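PDB 1XQI: nucleoside diphosphate kinase from Pyrobaculum aerophilum, which transfers the gamma phosphate of ATP to nucleoside diphosphates, probably through a phosphorylated enzyme intermediate and with magnesium as cofactor. Local coordinates for residues K17-L22 with R185-E190. The protein carries 6 engineered substitutions. Sequence-based numbering, arbitrary orientation.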
loop_
_atom_site.group_PDB
_atom_site.type_symbol
_atom_site.label_atom_id
_atom_site.label_comp_id
_atom_site.label_asym_id
_atom_site.label_seq_id
_atom_site.Cartn_x
_atom_site.Cartn_y
_atom_site.Cartn_z
ATOM N N LYS A 17 13.083 7.078 -10.622
ATOM C CA LYS A 17 12.253 6.286 -9.732
ATOM C C LYS A 17 13.153 5.716 -8.680
ATOM O O LYS A 17 14.357 5.558 -8.900
ATOM C CB LYS A 17 11.675 5.092 -10.477
ATOM C CG LYS A 17 10.424 5.359 -11.192
ATOM C CD LYS A 17 9.873 4.112 -11.838
ATOM C CE LYS A 17 9.959 4.200 -13.341
ATOM N NZ LYS A 17 11.237 3.645 -13.777
ATOM N N THR A 18 12.600 5.320 -7.554
ATOM C CA THR A 18 13.433 4.662 -6.556
ATOM C C THR A 18 12.613 3.641 -5.793
ATOM O O THR A 18 11.393 3.702 -5.802
ATOM C CB THR A 18 14.097 5.687 -5.597
ATOM O OG1 THR A 18 15.072 5.024 -4.777
ATOM C CG2 THR A 18 13.018 6.417 -4.736
ATOM N N LEU A 19 13.279 2.698 -5.146
ATOM C CA LEU A 19 12.583 1.655 -4.422
ATOM C C LEU A 19 12.732 1.925 -2.930
ATOM O O LEU A 19 13.865 2.115 -2.412
ATOM C CB LEU A 19 13.205 0.301 -4.784
ATOM C CG LEU A 19 12.627 -1.062 -4.373
ATOM C CD1 LEU A 19 12.753 -1.310 -2.902
ATOM C CD2 LEU A 19 11.188 -1.188 -4.829
ATOM N N LEU A 20 11.596 1.921 -2.244
ATOM C CA LEU A 20 11.564 2.037 -0.802
ATOM C C LEU A 20 10.864 0.824 -0.186
ATOM O O LEU A 20 9.816 0.411 -0.657
ATOM C CB LEU A 20 10.881 3.359 -0.384
ATOM C CG LEU A 20 10.945 3.506 1.142
ATOM C CD1 LEU A 20 12.031 4.490 1.679
ATOM C CD2 LEU A 20 9.555 3.807 1.647
ATOM N N ILE A 21 11.446 0.260 0.874
ATOM C CA ILE A 21 10.834 -0.871 1.612
ATOM C C ILE A 21 10.569 -0.474 3.050
ATOM O O ILE A 21 11.497 -0.067 3.753
ATOM C CB ILE A 21 11.764 -2.100 1.679
ATOM C CG1 ILE A 21 12.266 -2.442 0.263
ATOM C CG2 ILE A 21 11.037 -3.285 2.382
ATOM C CD1 ILE A 21 13.192 -3.624 0.189
ATOM N N LEU A 22 9.316 -0.554 3.487
ATOM C CA LEU A 22 9.036 -0.452 4.905
ATOM C C LEU A 22 9.286 -1.853 5.460
ATOM O O LEU A 22 8.703 -2.816 4.981
ATOM C CB LEU A 22 7.621 0.067 5.201
ATOM C CG LEU A 22 7.360 1.560 4.925
ATOM C CD1 LEU A 22 8.612 2.402 4.796
ATOM C CD2 LEU A 22 6.518 1.798 3.669
ATOM N N ARG A 185 13.129 -3.785 -10.731
ATOM C CA ARG A 185 12.879 -5.044 -11.518
ATOM C C ARG A 185 12.725 -6.270 -10.597
ATOM O O ARG A 185 11.840 -7.095 -10.770
ATOM C CB ARG A 185 13.975 -5.313 -12.607
ATOM C CG ARG A 185 13.795 -6.708 -13.392
ATOM C CD ARG A 185 15.140 -7.475 -13.740
ATOM N NE ARG A 185 16.177 -7.153 -12.738
ATOM C CZ ARG A 185 16.382 -7.794 -11.571
ATOM N NH1 ARG A 185 15.656 -8.877 -11.230
ATOM N NH2 ARG A 185 17.337 -7.342 -10.743
ATOM N N PHE A 186 13.591 -6.350 -9.599
ATOM C CA PHE A 186 13.587 -7.459 -8.647
ATOM C C PHE A 186 12.225 -7.745 -8.033
ATOM O O PHE A 186 11.851 -8.901 -7.947
ATOM C CB PHE A 186 14.628 -7.243 -7.530
ATOM C CG PHE A 186 14.672 -8.372 -6.554
ATOM C CD1 PHE A 186 15.492 -9.474 -6.786
ATOM C CD2 PHE A 186 13.852 -8.365 -5.422
ATOM C CE1 PHE A 186 15.498 -10.550 -5.898
ATOM C CE2 PHE A 186 13.867 -9.423 -4.525
ATOM C CZ PHE A 186 14.687 -10.517 -4.764
ATOM N N TRP A 187 11.509 -6.698 -7.592
ATOM C CA TRP A 187 10.199 -6.811 -6.924
ATOM C C TRP A 187 8.959 -6.670 -7.813
ATOM O O TRP A 187 7.898 -7.108 -7.408
ATOM C CB TRP A 187 10.078 -5.757 -5.831
ATOM C CG TRP A 187 10.931 -5.970 -4.629
ATOM C CD1 TRP A 187 12.007 -5.221 -4.238
ATOM C CD2 TRP A 187 10.769 -6.988 -3.644
ATOM N NE1 TRP A 187 12.548 -5.732 -3.073
ATOM C CE2 TRP A 187 11.801 -6.805 -2.676
ATOM C CE3 TRP A 187 9.871 -8.059 -3.491
ATOM C CZ2 TRP A 187 11.948 -7.640 -1.561
ATOM C CZ3 TRP A 187 10.014 -8.898 -2.381
ATOM C CH2 TRP A 187 11.060 -8.687 -1.431
ATOM N N PHE A 188 9.070 -6.045 -8.984
ATOM C CA PHE A 188 7.900 -5.743 -9.822
ATOM C C PHE A 188 8.056 -6.188 -11.277
ATOM O O PHE A 188 9.077 -5.907 -11.911
ATOM C CB PHE A 188 7.531 -4.232 -9.753
ATOM C CG PHE A 188 7.219 -3.746 -8.351
ATOM C CD1 PHE A 188 8.186 -3.085 -7.598
ATOM C CD2 PHE A 188 5.985 -3.991 -7.775
ATOM C CE1 PHE A 188 7.940 -2.662 -6.317
ATOM C CE2 PHE A 188 5.708 -3.569 -6.470
ATOM C CZ PHE A 188 6.686 -2.902 -5.735
ATOM N N ARG A 189 7.043 -6.876 -11.811
ATOM C CA ARG A 189 6.973 -7.093 -13.267
ATOM C C ARG A 189 6.704 -5.741 -13.914
ATOM O O ARG A 189 6.249 -4.819 -13.255
ATOM C CB ARG A 189 5.853 -8.072 -13.652
ATOM C CG ARG A 189 6.130 -9.566 -13.389
ATOM C CD ARG A 189 5.697 -10.003 -11.983
ATOM N NE ARG A 189 4.246 -9.882 -11.707
ATOM C CZ ARG A 189 3.669 -10.183 -10.529
ATOM N NH1 ARG A 189 4.412 -10.634 -9.511
ATOM N NH2 ARG A 189 2.348 -10.048 -10.358
ATOM N N GLU A 190 6.988 -5.612 -15.201
ATOM C CA GLU A 190 6.675 -4.383 -15.950
ATOM C C GLU A 190 5.261 -3.849 -15.683
ATOM O O GLU A 190 5.067 -2.654 -15.476
ATOM C CB GLU A 190 6.875 -4.635 -17.450
ATOM C CG GLU A 190 8.342 -4.671 -17.844
ATOM C CD GLU A 190 9.132 -3.591 -17.097
ATOM O OE1 GLU A 190 9.954 -3.954 -16.216
ATOM O OE2 GLU A 190 8.896 -2.383 -17.363
#
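The indole of W187 and the phenyl ring of F188 meet the side chains of L19 and I21, which the strand 17-22 turns toward them. One face of the W187 indole carries CD2 of F186, 3.6 Å above its plane and offset toward the rim; the F62 ring also meets the indole, with the two planes at about 50°. L19 and I21 approach the pyrrole part obliquely, their side chains running at about a right angle to that of W187. Both methyls of L19, CD1 and CD2, stand 4.2 Å from W187 CD1, while I21 CD1 comes 3.9 Å from W187 NE1. The F188 ring receives L19 CD2 at its edge, in the ring plane, with CE1 3.9 Å away. L19 CG lies anti to the backbone N (chi1 -171°), which carries the isobutyl fork across to both rings, so that CD2 touches the two aromatics at once. No hydrogen bond joins the segments; the contact is buried and rests on van der Waals packing, apolar except for W187 NE1. Outside it, F188 also touches V121 of the neighbouring strand and V193, and K50 NZ donates a hydrogen bond to W187 O. I21 packs beside H172, the predicted phosphohistidine. The arrangement is helix-on-sheet packing of the ferredoxin-like alpha/beta sandwich of NDP kinases: the end of helix 177-187 and the residue after it lie against a central strand of the antiparallel sheet.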